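Side-chain contacts in cycloserine biosynthesis protein DcsG (PDB 6JIL), which catalyses the ATP-dependent, magnesium-requiring cyclisation of O-ureido-D-serine to the antibiotic D-cycloserine, as a monomeric ligase of the ATP-grasp family: residues R230-A235 and G263-L268; C36-G41 and P56-E61; R122-A127 and R132-K137. All coordinates share one frame; numbering follows the deposited sequence.

Contact 1 of 3, residues R230-A235 and G263-L268; sequences RAVAAA and GSPMVL. With ADP (adenosine-5'-diphosphate), chain G.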
loop_
_atom_site.group_PDB
_atom_site.type_symbol
_atom_site.label_atom_id
_atom_site.label_comp_id
_atom_site.label_asym_id
_atom_site.label_seq_id
_atom_site.Cartn_x
_atom_site.Cartn_y
_atom_site.Cartn_z
ATOM N N ARG A 230 -1.754 7.710 15.270
ATOM C CA ARG A 230 -2.643 6.566 15.419
ATOM C C ARG A 230 -4.079 7.004 15.191
ATOM O O ARG A 230 -4.893 6.255 14.645
ATOM C CB ARG A 230 -2.478 5.946 16.807
ATOM C CG ARG A 230 -1.096 5.367 17.025
ATOM C CD ARG A 230 -0.993 4.585 18.320
ATOM N NE ARG A 230 -0.955 5.441 19.498
ATOM C CZ ARG A 230 -0.839 4.982 20.740
ATOM N NH1 ARG A 230 -0.751 3.672 20.959
ATOM N NH2 ARG A 230 -0.811 5.830 21.764
ATOM N N ALA A 231 -4.382 8.231 15.594
ATOM C CA ALA A 231 -5.720 8.774 15.406
ATOM C C ALA A 231 -6.029 8.921 13.911
ATOM O O ALA A 231 -7.120 8.577 13.458
ATOM C CB ALA A 231 -5.834 10.119 16.104
ATOM N N VAL A 232 -5.068 9.426 13.144
ATOM C CA VAL A 232 -5.275 9.598 11.716
ATOM C C VAL A 232 -5.352 8.236 11.029
ATOM O O VAL A 232 -6.251 7.989 10.224
ATOM C CB VAL A 232 -4.147 10.452 11.078
ATOM C CG1 VAL A 232 -4.206 10.354 9.562
ATOM C CG2 VAL A 232 -4.299 11.906 11.493
ATOM N N ALA A 233 -4.419 7.350 11.356
ATOM C CA ALA A 233 -4.396 6.018 10.768
ATOM C C ALA A 233 -5.726 5.302 10.964
ATOM O O ALA A 233 -6.251 4.693 10.038
ATOM C CB ALA A 233 -3.271 5.194 11.388
ATOM N N ALA A 234 -6.258 5.367 12.184
ATOM C CA ALA A 234 -7.526 4.718 12.515
ATOM C C ALA A 234 -8.697 5.335 11.767
ATOM O O ALA A 234 -9.693 4.656 11.510
ATOM C CB ALA A 234 -7.783 4.790 14.020
ATOM N N ALA A 235 -8.591 6.619 11.434
ATOM C CA ALA A 235 -9.659 7.294 10.692
ATOM C C ALA A 235 -9.632 6.799 9.257
ATOM O O ALA A 235 -10.677 6.555 8.657
ATOM C CB ALA A 235 -9.465 8.801 10.721
ATOM N N GLY A 263 2.642 20.324 10.784
ATOM C CA GLY A 263 3.190 19.451 11.807
ATOM C C GLY A 263 2.280 18.252 12.026
ATOM O O GLY A 263 2.720 17.207 12.503
ATOM N N SER A 264 1.007 18.402 11.672
ATOM C CA SER A 264 0.044 17.322 11.834
ATOM C C SER A 264 0.293 16.256 10.773
ATOM O O SER A 264 0.855 16.538 9.719
ATOM C CB SER A 264 -1.381 17.863 11.718
ATOM O OG SER A 264 -1.605 18.411 10.433
ATOM N N PRO A 265 -0.120 15.010 11.043
ATOM C CA PRO A 265 0.088 13.927 10.074
ATOM C C PRO A 265 -0.951 13.792 8.966
ATOM O O PRO A 265 -2.127 14.089 9.157
ATOM C CB PRO A 265 0.142 12.684 10.957
ATOM C CG PRO A 265 -0.826 13.027 12.056
ATOM C CD PRO A 265 -0.521 14.478 12.361
HETATM N N MSE A 266 -0.494 13.350 7.796
HETATM C CA MSE A 266 -1.373 13.126 6.653
HETATM C C MSE A 266 -0.981 11.831 5.940
HETATM O O MSE A 266 0.198 11.480 5.856
HETATM C CB MSE A 266 -1.351 14.321 5.683
HETATM C CG MSE A 266 0.022 14.830 5.272
HETATM SE SE MSE A 266 -0.089 16.466 4.190
HETATM C CE MSE A 266 -0.415 17.741 5.605
ATOM N N VAL A 267 -1.983 11.116 5.449
ATOM C CA VAL A 267 -1.756 9.861 4.765
ATOM C C VAL A 267 -0.953 10.039 3.482
ATOM O O VAL A 267 -1.243 10.921 2.677
ATOM C CB VAL A 267 -3.094 9.182 4.427
ATOM C CG1 VAL A 267 -2.849 7.879 3.686
ATOM C CG2 VAL A 267 -3.884 8.936 5.706
ATOM N N LEU A 268 0.070 9.200 3.320
ATOM C CA LEU A 268 0.931 9.196 2.141
ATOM C C LEU A 268 0.292 8.138 1.258
ATOM O O LEU A 268 -0.070 8.391 0.116
ATOM C CB LEU A 268 2.340 8.737 2.519
ATOM C CG LEU A 268 3.529 8.863 1.556
ATOM C CD1 LEU A 268 4.583 7.843 1.979
ATOM C CD2 LEU A 268 3.129 8.633 0.126
HETATM P PB ADP G . 4.763 3.115 -3.121
HETATM O O1B ADP G . 5.621 3.001 -1.760
HETATM O O2B ADP G . 3.479 2.300 -2.992
HETATM O O3B ADP G . 5.610 2.558 -4.287
HETATM P PA ADP G . 4.666 5.728 -2.267
HETATM O O1A ADP G . 3.547 6.662 -2.165
HETATM O O2A ADP G . 4.846 5.028 -0.851
HETATM O O3A ADP G . 4.336 4.658 -3.456
HETATM O "O5'" ADP G . 5.977 6.559 -2.691
HETATM C "C5'" ADP G . 7.144 5.776 -2.438
HETATM C "C4'" ADP G . 8.160 6.645 -1.686
HETATM O "O4'" ADP G . 8.377 7.883 -2.400
HETATM C "C3'" ADP G . 7.652 7.009 -0.296
HETATM O "O3'" ADP G . 8.032 6.042 0.675
HETATM C "C2'" ADP G . 8.272 8.387 -0.052
HETATM O "O2'" ADP G . 9.563 8.286 0.558
HETATM C "C1'" ADP G . 8.334 9.007 -1.466
HETATM N N9 ADP G . 7.159 9.885 -1.730
HETATM C C8 ADP G . 6.086 9.614 -2.544
HETATM N N7 ADP G . 5.273 10.628 -2.584
HETATM C C5 ADP G . 5.754 11.618 -1.805
HETATM C C6 ADP G . 5.433 12.992 -1.633
HETATM N N6 ADP G . 4.276 13.524 -2.183
HETATM N N1 ADP G . 6.285 13.772 -0.941
HETATM C C2 ADP G . 7.416 13.292 -0.421
HETATM N N3 ADP G . 7.762 12.014 -0.563
HETATM C C4 ADP G . 6.977 11.153 -1.235
#

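Contact 2 of 3, residues C36-G41 and P56-E61; sequences CDWEDG and PWTWAE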
loop_
_atom_site.group_PDB
_atom_site.type_symbol
_atom_site.label_atom_id
_atom_site.label_comp_id
_atom_site.label_asym_id
_atom_site.label_seq_id
_atom_site.Cartn_x
_atom_site.Cartn_y
_atom_site.Cartn_z
ATOM N N CYS A 36 1.892 -19.832 -1.550
ATOM C CA CYS A 36 1.589 -20.072 -2.960
ATOM C C CYS A 36 1.949 -18.920 -3.891
ATOM O O CYS A 36 1.687 -17.760 -3.584
ATOM C CB CYS A 36 0.098 -20.367 -3.127
ATOM S SG CYS A 36 -0.514 -21.707 -2.120
ATOM N N ASP A 37 2.532 -19.252 -5.037
ATOM C CA ASP A 37 2.887 -18.251 -6.027
ATOM C C ASP A 37 1.640 -18.071 -6.891
ATOM O O ASP A 37 1.084 -19.051 -7.382
ATOM C CB ASP A 37 4.065 -18.744 -6.870
ATOM C CG ASP A 37 4.540 -17.711 -7.868
ATOM O OD1 ASP A 37 5.712 -17.787 -8.286
ATOM O OD2 ASP A 37 3.743 -16.826 -8.247
ATOM N N TRP A 38 1.189 -16.831 -7.076
ATOM C CA TRP A 38 -0.016 -16.617 -7.866
ATOM C C TRP A 38 0.143 -16.988 -9.338
ATOM O O TRP A 38 -0.858 -17.170 -10.042
ATOM C CB TRP A 38 -0.526 -15.170 -7.730
ATOM C CG TRP A 38 0.406 -14.105 -8.222
ATOM C CD1 TRP A 38 1.526 -13.636 -7.597
ATOM C CD2 TRP A 38 0.280 -13.348 -9.435
ATOM N NE1 TRP A 38 2.100 -12.631 -8.339
ATOM C CE2 TRP A 38 1.357 -12.434 -9.473
ATOM C CE3 TRP A 38 -0.642 -13.354 -10.494
ATOM C CZ2 TRP A 38 1.543 -11.532 -10.530
ATOM C CZ3 TRP A 38 -0.457 -12.449 -11.551
ATOM C CH2 TRP A 38 0.626 -11.554 -11.557
ATOM N N GLU A 39 1.386 -17.109 -9.799
ATOM C CA GLU A 39 1.649 -17.470 -11.195
ATOM C C GLU A 39 1.962 -18.955 -11.383
ATOM O O GLU A 39 2.344 -19.388 -12.467
ATOM C CB GLU A 39 2.789 -16.615 -11.762
ATOM C CG GLU A 39 2.336 -15.206 -12.129
ATOM C CD GLU A 39 3.463 -14.303 -12.595
ATOM O OE1 GLU A 39 3.192 -13.416 -13.439
ATOM O OE2 GLU A 39 4.609 -14.465 -12.114
ATOM N N ASP A 40 1.799 -19.733 -10.319
ATOM C CA ASP A 40 2.049 -21.167 -10.374
ATOM C C ASP A 40 0.774 -21.869 -10.837
ATOM O O ASP A 40 -0.174 -22.028 -10.072
ATOM C CB ASP A 40 2.453 -21.667 -8.990
ATOM C CG ASP A 40 2.763 -23.149 -8.967
ATOM O OD1 ASP A 40 3.181 -23.636 -7.895
ATOM O OD2 ASP A 40 2.593 -23.822 -10.006
ATOM N N GLY A 41 0.758 -22.289 -12.096
ATOM C CA GLY A 41 -0.417 -22.947 -12.641
ATOM C C GLY A 41 -0.747 -24.309 -12.055
ATOM O O GLY A 41 -1.811 -24.854 -12.337
ATOM N N PRO A 56 2.500 -10.812 -3.362
ATOM C CA PRO A 56 2.540 -11.086 -4.799
ATOM C C PRO A 56 2.921 -9.731 -5.386
ATOM O O PRO A 56 2.247 -9.194 -6.265
ATOM C CB PRO A 56 1.101 -11.444 -5.092
ATOM C CG PRO A 56 0.374 -10.442 -4.252
ATOM C CD PRO A 56 1.132 -10.456 -2.942
ATOM N N TRP A 57 4.019 -9.181 -4.887
ATOM C CA TRP A 57 4.420 -7.842 -5.279
ATOM C C TRP A 57 4.787 -7.530 -6.717
ATOM O O TRP A 57 4.968 -6.357 -7.059
ATOM C CB TRP A 57 5.491 -7.336 -4.313
ATOM C CG TRP A 57 4.959 -7.269 -2.896
ATOM C CD1 TRP A 57 3.673 -6.986 -2.512
ATOM C CD2 TRP A 57 5.694 -7.484 -1.687
ATOM N NE1 TRP A 57 3.562 -7.019 -1.145
ATOM C CE2 TRP A 57 4.788 -7.319 -0.612
ATOM C CE3 TRP A 57 7.027 -7.797 -1.405
ATOM C CZ2 TRP A 57 5.176 -7.460 0.721
ATOM C CZ3 TRP A 57 7.415 -7.939 -0.074
ATOM C CH2 TRP A 57 6.491 -7.770 0.970
ATOM N N THR A 58 4.880 -8.544 -7.571
ATOM C CA THR A 58 5.182 -8.254 -8.964
ATOM C C THR A 58 3.880 -7.833 -9.651
ATOM O O THR A 58 3.857 -7.588 -10.854
ATOM C CB THR A 58 5.797 -9.475 -9.714
ATOM O OG1 THR A 58 4.897 -10.588 -9.665
ATOM C CG2 THR A 58 7.122 -9.860 -9.091
ATOM N N TRP A 59 2.797 -7.745 -8.882
ATOM C CA TRP A 59 1.520 -7.337 -9.458
ATOM C C TRP A 59 1.679 -5.932 -10.015
ATOM O O TRP A 59 0.954 -5.531 -10.927
ATOM C CB TRP A 59 0.394 -7.349 -8.412
ATOM C CG TRP A 59 0.500 -6.284 -7.347
ATOM C CD1 TRP A 59 1.064 -6.411 -6.105
ATOM C CD2 TRP A 59 0.058 -4.925 -7.445
ATOM N NE1 TRP A 59 1.002 -5.217 -5.428
ATOM C CE2 TRP A 59 0.392 -4.287 -6.226
ATOM C CE3 TRP A 59 -0.586 -4.183 -8.443
ATOM C CZ2 TRP A 59 0.106 -2.940 -5.983
ATOM C CZ3 TRP A 59 -0.868 -2.843 -8.199
ATOM C CH2 TRP A 59 -0.521 -2.238 -6.978
ATOM N N ALA A 60 2.633 -5.189 -9.459
ATOM C CA ALA A 60 2.907 -3.826 -9.899
ATOM C C ALA A 60 3.429 -3.796 -11.330
ATOM O O ALA A 60 3.411 -2.751 -11.973
ATOM C CB ALA A 60 3.917 -3.165 -8.971
ATOM N N GLU A 61 3.904 -4.942 -11.812
ATOM C CA GLU A 61 4.428 -5.061 -13.172
ATOM C C GLU A 61 3.353 -5.563 -14.122
ATOM O O GLU A 61 3.443 -5.362 -15.331
ATOM C CB GLU A 61 5.605 -6.031 -13.215
ATOM C CG GLU A 61 6.903 -5.435 -12.754
ATOM C CD GLU A 61 7.948 -6.491 -12.504
ATOM O OE1 GLU A 61 8.114 -7.380 -13.370
ATOM O OE2 GLU A 61 8.608 -6.433 -11.442
#

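Contact 3 of 3, residues R122-A127 and R132-K137; sequences RDFLAA and REFVVK. With ADP (adenosine-5'-diphosphate), chain G.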
loop_
_atom_site.group_PDB
_atom_site.type_symbol
_atom_site.label_atom_id
_atom_site.label_comp_id
_atom_site.label_asym_id
_atom_site.label_seq_id
_atom_site.Cartn_x
_atom_site.Cartn_y
_atom_site.Cartn_z
ATOM N N ARG A 122 1.185 20.902 -16.155
ATOM C CA ARG A 122 1.158 22.349 -16.057
ATOM C C ARG A 122 -0.031 22.874 -15.266
ATOM O O ARG A 122 0.117 23.816 -14.493
ATOM C CB ARG A 122 1.216 22.965 -17.454
ATOM C CG ARG A 122 2.576 22.716 -18.090
ATOM C CD ARG A 122 2.790 23.391 -19.426
ATOM N NE ARG A 122 4.208 23.332 -19.777
ATOM C CZ ARG A 122 4.699 23.570 -20.988
ATOM N NH1 ARG A 122 3.884 23.887 -21.991
ATOM N NH2 ARG A 122 6.008 23.482 -21.198
ATOM N N ASP A 123 -1.205 22.278 -15.435
ATOM C CA ASP A 123 -2.357 22.738 -14.671
ATOM C C ASP A 123 -2.063 22.492 -13.199
ATOM O O ASP A 123 -2.365 23.324 -12.350
ATOM C CB ASP A 123 -3.627 21.976 -15.046
ATOM C CG ASP A 123 -4.815 22.376 -14.179
ATOM O OD1 ASP A 123 -5.321 23.504 -14.351
ATOM O OD2 ASP A 123 -5.235 21.574 -13.312
ATOM N N PHE A 124 -1.475 21.332 -12.919
ATOM C CA PHE A 124 -1.115 20.928 -11.561
ATOM C C PHE A 124 -0.195 21.945 -10.884
ATOM O O PHE A 124 -0.449 22.368 -9.755
ATOM C CB PHE A 124 -0.425 19.559 -11.595
ATOM C CG PHE A 124 0.161 19.141 -10.278
ATOM C CD1 PHE A 124 -0.660 18.759 -9.223
ATOM C CD2 PHE A 124 1.538 19.145 -10.088
ATOM C CE1 PHE A 124 -0.122 18.389 -8.000
ATOM C CE2 PHE A 124 2.094 18.773 -8.859
ATOM C CZ PHE A 124 1.261 18.395 -7.815
ATOM N N LEU A 125 0.872 22.329 -11.579
ATOM C CA LEU A 125 1.826 23.295 -11.045
ATOM C C LEU A 125 1.198 24.675 -10.915
ATOM O O LEU A 125 1.579 25.459 -10.043
ATOM C CB LEU A 125 3.060 23.366 -11.945
ATOM C CG LEU A 125 3.884 22.079 -11.931
ATOM C CD1 LEU A 125 4.949 22.100 -13.019
ATOM C CD2 LEU A 125 4.505 21.925 -10.553
ATOM N N ALA A 126 0.234 24.964 -11.784
ATOM C CA ALA A 126 -0.449 26.248 -11.773
ATOM C C ALA A 126 -1.336 26.350 -10.545
ATOM O O ALA A 126 -1.473 27.420 -9.958
ATOM C CB ALA A 126 -1.288 26.401 -13.038
ATOM N N ALA A 127 -1.935 25.230 -10.162
ATOM C CA ALA A 127 -2.812 25.181 -9.002
ATOM C C ALA A 127 -2.005 25.176 -7.714
ATOM O O ALA A 127 -2.510 25.536 -6.649
ATOM C CB ALA A 127 -3.682 23.940 -9.068
ATOM N N ARG A 132 7.634 23.539 -4.529
ATOM C CA ARG A 132 8.964 23.670 -5.117
ATOM C C ARG A 132 9.294 22.415 -5.908
ATOM O O ARG A 132 9.978 22.463 -6.931
ATOM C CB ARG A 132 10.019 23.884 -4.022
ATOM C CG ARG A 132 10.002 25.267 -3.365
ATOM C CD ARG A 132 10.557 26.350 -4.298
ATOM N NE ARG A 132 9.612 26.777 -5.335
ATOM C CZ ARG A 132 9.930 27.564 -6.364
ATOM N NH1 ARG A 132 11.174 28.011 -6.510
ATOM N NH2 ARG A 132 9.001 27.922 -7.242
ATOM N N GLU A 133 8.805 21.285 -5.425
ATOM C CA GLU A 133 9.036 20.017 -6.090
ATOM C C GLU A 133 7.750 19.215 -6.052
ATOM O O GLU A 133 6.887 19.457 -5.210
ATOM C CB GLU A 133 10.173 19.256 -5.395
ATOM C CG GLU A 133 11.496 20.004 -5.453
ATOM C CD GLU A 133 12.645 19.251 -4.816
ATOM O OE1 GLU A 133 13.063 18.209 -5.360
ATOM O OE2 GLU A 133 13.136 19.708 -3.766
ATOM N N PHE A 134 7.607 18.276 -6.976
ATOM C CA PHE A 134 6.410 17.445 -7.016
ATOM C C PHE A 134 6.810 16.016 -7.316
ATOM O O PHE A 134 7.953 15.757 -7.676
ATOM C CB PHE A 134 5.426 17.965 -8.069
ATOM C CG PHE A 134 5.961 17.966 -9.482
ATOM C CD1 PHE A 134 5.514 17.026 -10.409
ATOM C CD2 PHE A 134 6.858 18.947 -9.904
ATOM C CE1 PHE A 134 5.948 17.069 -11.739
ATOM C CE2 PHE A 134 7.299 18.997 -11.231
ATOM C CZ PHE A 134 6.840 18.057 -12.151
ATOM N N VAL A 135 5.879 15.084 -7.152
ATOM C CA VAL A 135 6.184 13.691 -7.407
ATOM C C VAL A 135 5.220 13.093 -8.407
ATOM O O VAL A 135 4.032 13.430 -8.419
ATOM C CB VAL A 135 6.119 12.861 -6.107
ATOM C CG1 VAL A 135 6.481 11.399 -6.382
ATOM C CG2 VAL A 135 7.055 13.455 -5.076
ATOM N N VAL A 136 5.748 12.212 -9.252
ATOM C CA VAL A 136 4.949 11.515 -10.240
ATOM C C VAL A 136 4.957 10.045 -9.851
ATOM O O VAL A 136 5.996 9.488 -9.504
ATOM C CB VAL A 136 5.533 11.647 -11.667
ATOM C CG1 VAL A 136 4.806 10.676 -12.616
ATOM C CG2 VAL A 136 5.395 13.092 -12.159
ATOM N N LYS A 137 3.797 9.410 -9.906
ATOM C CA LYS A 137 3.719 8.004 -9.549
ATOM C C LYS A 137 2.437 7.394 -10.092
ATOM O O LYS A 137 1.421 8.077 -10.215
ATOM C CB LYS A 137 3.729 7.846 -8.027
ATOM C CG LYS A 137 2.390 8.185 -7.391
ATOM C CD LYS A 137 2.384 8.032 -5.874
ATOM C CE LYS A 137 3.099 9.176 -5.180
ATOM N NZ LYS A 137 2.908 9.129 -3.700
HETATM P PB ADP G . 4.763 3.115 -3.121
HETATM O O1B ADP G . 5.621 3.001 -1.760
HETATM O O2B ADP G . 3.479 2.300 -2.992
HETATM O O3B ADP G . 5.610 2.558 -4.287
HETATM P PA ADP G . 4.666 5.728 -2.267
HETATM O O1A ADP G . 3.547 6.662 -2.165
HETATM O O2A ADP G . 4.846 5.028 -0.851
HETATM O O3A ADP G . 4.336 4.658 -3.456
HETATM O "O5'" ADP G . 5.977 6.559 -2.691
HETATM C "C5'" ADP G . 7.144 5.776 -2.438
HETATM C "C4'" ADP G . 8.160 6.645 -1.686
HETATM O "O4'" ADP G . 8.377 7.883 -2.400
HETATM C "C3'" ADP G . 7.652 7.009 -0.296
HETATM O "O3'" ADP G . 8.032 6.042 0.675
HETATM C "C2'" ADP G . 8.272 8.387 -0.052
HETATM O "O2'" ADP G . 9.563 8.286 0.558
HETATM C "C1'" ADP G . 8.334 9.007 -1.466
HETATM N N9 ADP G . 7.159 9.885 -1.730
HETATM C C8 ADP G . 6.086 9.614 -2.544
HETATM N N7 ADP G . 5.273 10.628 -2.584
HETATM C C5 ADP G . 5.754 11.618 -1.805
HETATM C C6 ADP G . 5.433 12.992 -1.633
HETATM N N6 ADP G . 4.276 13.524 -2.183
HETATM N N1 ADP G . 6.285 13.772 -0.941
HETATM C C2 ADP G . 7.416 13.292 -0.421
HETATM N N3 ADP G . 7.762 12.014 -0.563
HETATM C C4 ADP G . 6.977 11.153 -1.235
#

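Contact 1 of 3, residues R230-A235 and G263-L268
Helix 227-244 packs against strand 265-271, which comes last in the strand order of the five-stranded antiparallel sheet of the ATP-grasp fold, and Val232 carries the meeting, its two methyls reaching Pro265 and Val267. Val232 lies on the side of the helix turned to the strand, and its CA stands 7.1 Å from the CA of Pro265. Its branches divide the work. CG1, anti to the backbone N (chi1 167°), goes to Val267, where it meets CG2 at 4.1 Å. CG2 takes the other partner and meets CG of Pro265 at 3.7 Å, with the Pro265 carbonyl O at 3.9 Å from the same methyl. In both pairs the side chains meet at a slant, methyl against methyl or ring carbon. The valine thus bridges two strand residues that lie two apart, while Met266 between them (modelled as selenomethionine, SE in place of sulfur) turns its CB from the helix and rests on Val258 of the neighbouring strand. No hydrogen bond crosses this contact; the joint is apolar and partly buried. Pro104 also touches Val232, and Val103 touches Val267, so the loop that holds them adds to the packing. On the strand, Val267 exchanges backbone hydrogen bonds with Pro104 and Ile106, and Leu268 with Asp256. One residue past Val267 the chain turns a corner, and the Leu268 side chain enters the nucleotide pocket: CD1 lies 3.9 Å from C3' of the ADP ribose, and CD2 approaches the alpha-phosphate oxygen O1A. The next residue, Glu269, is a magnesium ligand. This is a helix laid on a beta sheet, with the strand running on into the nucleotide and metal site of an ATP-grasp enzyme.

Contact 2 of 3, residues C36-G41 and P56-E61
Trp38 reaches across to Pro56 and Thr58 from a type I beta turn, Asp37 to Asp40, that follows strand 33-37. Its CA–CB bond points toward segment 56-61, and chi1 of 62° then sets CG between the backbone N and the carbonyl carbon. The five-membered ring arrives at Pro56: CD1 is 3.4 Å from Pro56 CB, and the two side chains cross at about a right angle. NE1 comes next, 3.6 Å from the same Pro56 CB, but its hydrogen bond goes to Asp9 OD1. Thr58 OG1 is bonded to that same carboxylate oxygen, so one acceptor holds both groups. Farther out, CZ2 lies 3.6 Å from Thr58 OG1, which sits at the ring's edge, near its plane. Over one face of the indole, Glu39 CG stands 3.7 Å above the centre. Within the turn Asp37 also makes an Asx turn: Glu39 N donates to Asp37 OD2 at 2.8 Å, nearly straight (170°), from above the carboxylate plane. Phe66 of helix 63-76 meets Trp38 edge-to-face, and Val7 touches both Trp38 and Pro56, so the indole sits between strand 33-37, strand 4-8 and the 3-10 turn before helix 63-76.

Contact 3 of 3, residues R122-A127 and R132-K137
With chi1 at 172° Phe124 extends away from its own amide nitrogen, while Phe134, at 61°, tucks its ring over the backbone, which brings the two side chains together between helix 117-127 and strand 133-138. The two elements follow each other as a helix-to-strand connection in the ATP-grasp fold, the helix lying against the four-stranded antiparallel sheet. Phe124 CE2 comes within 3.5 Å of Phe134 CB, which lies in the plane of the Phe124 ring, so the edge of Phe124 meets the CB of Phe134. Leu125 comes in beside it, its CD2 3.9 Å from Phe134 CD2, the two side chains crossing at about a right angle. Ala158 of helix 155-167 touches Phe134, and Leu174 and Pro176 touch Phe124. On the strand, Val135 turns the other way, its CG2 3.8 Å from C6 of the adenine. Lys137, an ATP-binding residue, bends at chi3 and brings NZ to three acceptors, Gln175 OE1 and two on the nucleotide: NZ stands 3.0 Å from adenine N7 and 3.0 Å from the alpha-phosphate oxygen O1A.

How the contacts relate
Contact 2 comes first along the chain, then contact 3, then contact 1, each closing before the next opens. Contact 2 lies at the ends of strands 33-37 and 50-55 of the parallel sheet; contacts 3 and 1 lie on the four-stranded and five-stranded antiparallel sheets. The centres of contacts 1 and 3 are about 23 Å apart, yet Leu268 CD2 packs 3.9 Å from Lys137 NZ. Both touch ADP, as expected of an ATP-grasp enzyme, which holds its nucleotide between two such sheets. Contact 2 stays apart, its centre about 31 Å and 33 Å from those of contacts 1 and 3, but its Trp59 side chain comes within about 7 Å of ADP and of a magnesium ion, near the site that Leu268 and Lys137 line.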